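PDB 6DYM: ebony from Drosophila melanogaster, which probably couples beta-alanine to amines such as dopamine and histamine by peptide-bond formation, this chain being its atypical C-terminal condensation domain. Local coordinates for residues 29-34 with 202-207. Numbering follows the deposited sequence.
Sequences ADLEQW and DEQRAI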
loop_
_atom_site.group_PDB
_atom_site.type_symbol
_atom_site.label_atom_id
_atom_site.label_comp_id
_atom_site.label_asym_id
_atom_site.label_seq_id
_atom_site.Cartn_x
_atom_site.Cartn_y
_atom_site.Cartn_z
ATOM N N ALA A 29 11.587 -2.823 -0.719
ATOM C CA ALA A 29 10.385 -3.540 -1.129
ATOM C C ALA A 29 10.695 -4.971 -1.565
ATOM O O ALA A 29 11.678 -5.237 -2.265
ATOM C CB ALA A 29 9.682 -2.783 -2.250
ATOM N N ASP A 30 9.826 -5.898 -1.158
ATOM C CA ASP A 30 10.103 -7.317 -1.343
ATOM C C ASP A 30 9.996 -7.753 -2.799
ATOM O O ASP A 30 10.641 -8.732 -3.184
ATOM C CB ASP A 30 9.164 -8.138 -0.459
ATOM C CG ASP A 30 9.318 -7.802 1.021
ATOM O OD1 ASP A 30 8.906 -6.693 1.432
ATOM O OD2 ASP A 30 9.856 -8.647 1.771
ATOM N N LEU A 31 9.220 -7.048 -3.619
ATOM C CA LEU A 31 9.099 -7.406 -5.028
ATOM C C LEU A 31 10.142 -6.708 -5.893
ATOM O O LEU A 31 10.755 -7.345 -6.757
ATOM C CB LEU A 31 7.700 -7.062 -5.538
ATOM C CG LEU A 31 6.569 -7.924 -4.984
ATOM C CD1 LEU A 31 5.240 -7.415 -5.513
ATOM C CD2 LEU A 31 6.779 -9.394 -5.345
ATOM N N GLU A 32 10.362 -5.410 -5.670
ATOM C CA GLU A 32 11.292 -4.646 -6.495
ATOM C C GLU A 32 12.740 -5.089 -6.324
ATOM O O GLU A 32 13.554 -4.826 -7.215
ATOM C CB GLU A 32 11.180 -3.155 -6.177
ATOM C CG GLU A 32 9.858 -2.545 -6.577
ATOM C CD GLU A 32 8.850 -2.529 -5.444
ATOM O OE1 GLU A 32 8.478 -3.619 -4.955
ATOM O OE2 GLU A 32 8.428 -1.425 -5.042
ATOM N N GLN A 33 13.082 -5.744 -5.208
ATOM C CA GLN A 33 14.455 -6.206 -5.029
ATOM C C GLN A 33 14.843 -7.220 -6.093
ATOM O O GLN A 33 16.031 -7.377 -6.399
ATOM C CB GLN A 33 14.637 -6.809 -3.636
ATOM C CG GLN A 33 13.894 -8.116 -3.436
ATOM C CD GLN A 33 14.091 -8.706 -2.051
ATOM O OE1 GLN A 33 15.202 -8.728 -1.522
ATOM N NE2 GLN A 33 13.004 -9.174 -1.453
ATOM N N TRP A 34 13.865 -7.917 -6.667
ATOM C CA TRP A 34 14.136 -8.910 -7.692
ATOM C C TRP A 34 14.156 -8.321 -9.094
ATOM O O TRP A 34 14.555 -9.014 -10.037
ATOM C CB TRP A 34 13.106 -10.042 -7.602
ATOM C CG TRP A 34 13.021 -10.617 -6.218
ATOM C CD1 TRP A 34 11.967 -10.530 -5.356
ATOM C CD2 TRP A 34 14.045 -11.345 -5.529
ATOM N NE1 TRP A 34 12.269 -11.167 -4.173
ATOM C CE2 TRP A 34 13.538 -11.676 -4.254
ATOM C CE3 TRP A 34 15.340 -11.752 -5.867
ATOM C CZ2 TRP A 34 14.283 -12.394 -3.318
ATOM C CZ3 TRP A 34 16.076 -12.465 -4.938
ATOM C CH2 TRP A 34 15.545 -12.780 -3.677
ATOM N N ASP A 202 10.853 -19.690 -2.381
ATOM C CA ASP A 202 9.488 -20.207 -2.426
ATOM C C ASP A 202 8.617 -19.620 -1.327
ATOM O O ASP A 202 7.392 -19.560 -1.482
ATOM C CB ASP A 202 9.494 -21.733 -2.310
ATOM C CG ASP A 202 9.850 -22.416 -3.614
ATOM O OD1 ASP A 202 10.324 -21.725 -4.538
ATOM O OD2 ASP A 202 9.662 -23.646 -3.714
ATOM N N GLU A 203 9.225 -19.165 -0.235
ATOM C CA GLU A 203 8.495 -18.696 0.930
ATOM C C GLU A 203 8.002 -17.264 0.795
ATOM O O GLU A 203 7.216 -16.819 1.640
ATOM C CB GLU A 203 9.380 -18.828 2.176
ATOM C CG GLU A 203 9.714 -20.281 2.555
ATOM C CD GLU A 203 10.712 -20.956 1.610
ATOM O OE1 GLU A 203 11.582 -20.253 1.049
ATOM O OE2 GLU A 203 10.620 -22.193 1.424
ATOM N N GLN A 204 8.433 -16.525 -0.227
ATOM C CA GLN A 204 7.951 -15.160 -0.402
ATOM C C GLN A 204 6.588 -15.193 -1.080
ATOM O O GLN A 204 6.463 -15.662 -2.219
ATOM C CB GLN A 204 8.926 -14.317 -1.217
ATOM C CG GLN A 204 8.417 -12.893 -1.406
ATOM C CD GLN A 204 9.428 -11.975 -2.055
ATOM O OE1 GLN A 204 10.598 -12.327 -2.200
ATOM N NE2 GLN A 204 8.981 -10.786 -2.450
ATOM N N ARG A 205 5.577 -14.679 -0.383
ATOM C CA ARG A 205 4.203 -14.685 -0.856
ATOM C C ARG A 205 3.726 -13.269 -1.159
ATOM O O ARG A 205 4.282 -12.278 -0.681
ATOM C CB ARG A 205 3.266 -15.329 0.178
ATOM C CG ARG A 205 3.920 -16.424 1.014
ATOM C CD ARG A 205 4.316 -17.606 0.140
ATOM N NE ARG A 205 3.153 -18.202 -0.510
ATOM C CZ ARG A 205 3.197 -19.275 -1.292
ATOM N NH1 ARG A 205 4.351 -19.879 -1.524
ATOM N NH2 ARG A 205 2.084 -19.744 -1.838
ATOM N N ALA A 206 2.698 -13.194 -1.997
ATOM C CA ALA A 206 1.834 -12.027 -2.109
ATOM C C ALA A 206 0.460 -12.481 -1.651
ATOM O O ALA A 206 -0.075 -13.465 -2.176
ATOM C CB ALA A 206 1.783 -11.489 -3.540
ATOM N N ILE A 207 -0.093 -11.801 -0.653
ATOM C CA ILE A 207 -1.328 -12.238 -0.020
ATOM C C ILE A 207 -2.379 -11.161 -0.223
ATOM O O ILE A 207 -2.156 -9.993 0.125
ATOM C CB ILE A 207 -1.127 -12.550 1.471
ATOM C CG1 ILE A 207 0.022 -13.557 1.628
ATOM C CG2 ILE A 207 -2.413 -13.099 2.056
ATOM C CD1 ILE A 207 0.092 -14.239 2.968
#
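Q204 reaches across to D30 and W34 and uses both ends of its side-chain amide. The chain has the topology of a GNAT-like fold: residues 29-34 belong to the loop between helices 14-25 and 41-58, and Q204 immediately precedes strand 205-212, which runs between strands 158-163 and 178-184. With CG anti to the backbone N (chi1 180°) and an extended chain beyond, the Q204 side chain spans the gap to residues 30-34. Its NE2 gives a hydrogen bond of 2.7 Å to D30 O, landing above the carbonyl plane rather than on a lone pair, and sits 3.3 Å from D30 CB. Its OE1 takes the indole N-H, W34 NE1 to Q204 OE1 being 2.8 Å; the bond is somewhat bent at 150°, and the amide plane is turned 42° from the ring. These two bonds fix the amide's rotation, since swapping its oxygen and nitrogen would break both. The L31 side chain passes at a slant to that of Q204, its CD2 3.9 Å from Q204 NE2, and L31 also packs on F99 of helix 93-111. W34 further touches A200 and P201, just ahead of 202-207. Within the turn, Q33 sets CG over one face of the indole, toward its rim, 3.5 Å above the plane. The same side chain extends on to D30 O, where Q33 NE2 bonds at 3.0 Å from the opposite face to Q204 NE2, giving that carbonyl oxygen two amide donors.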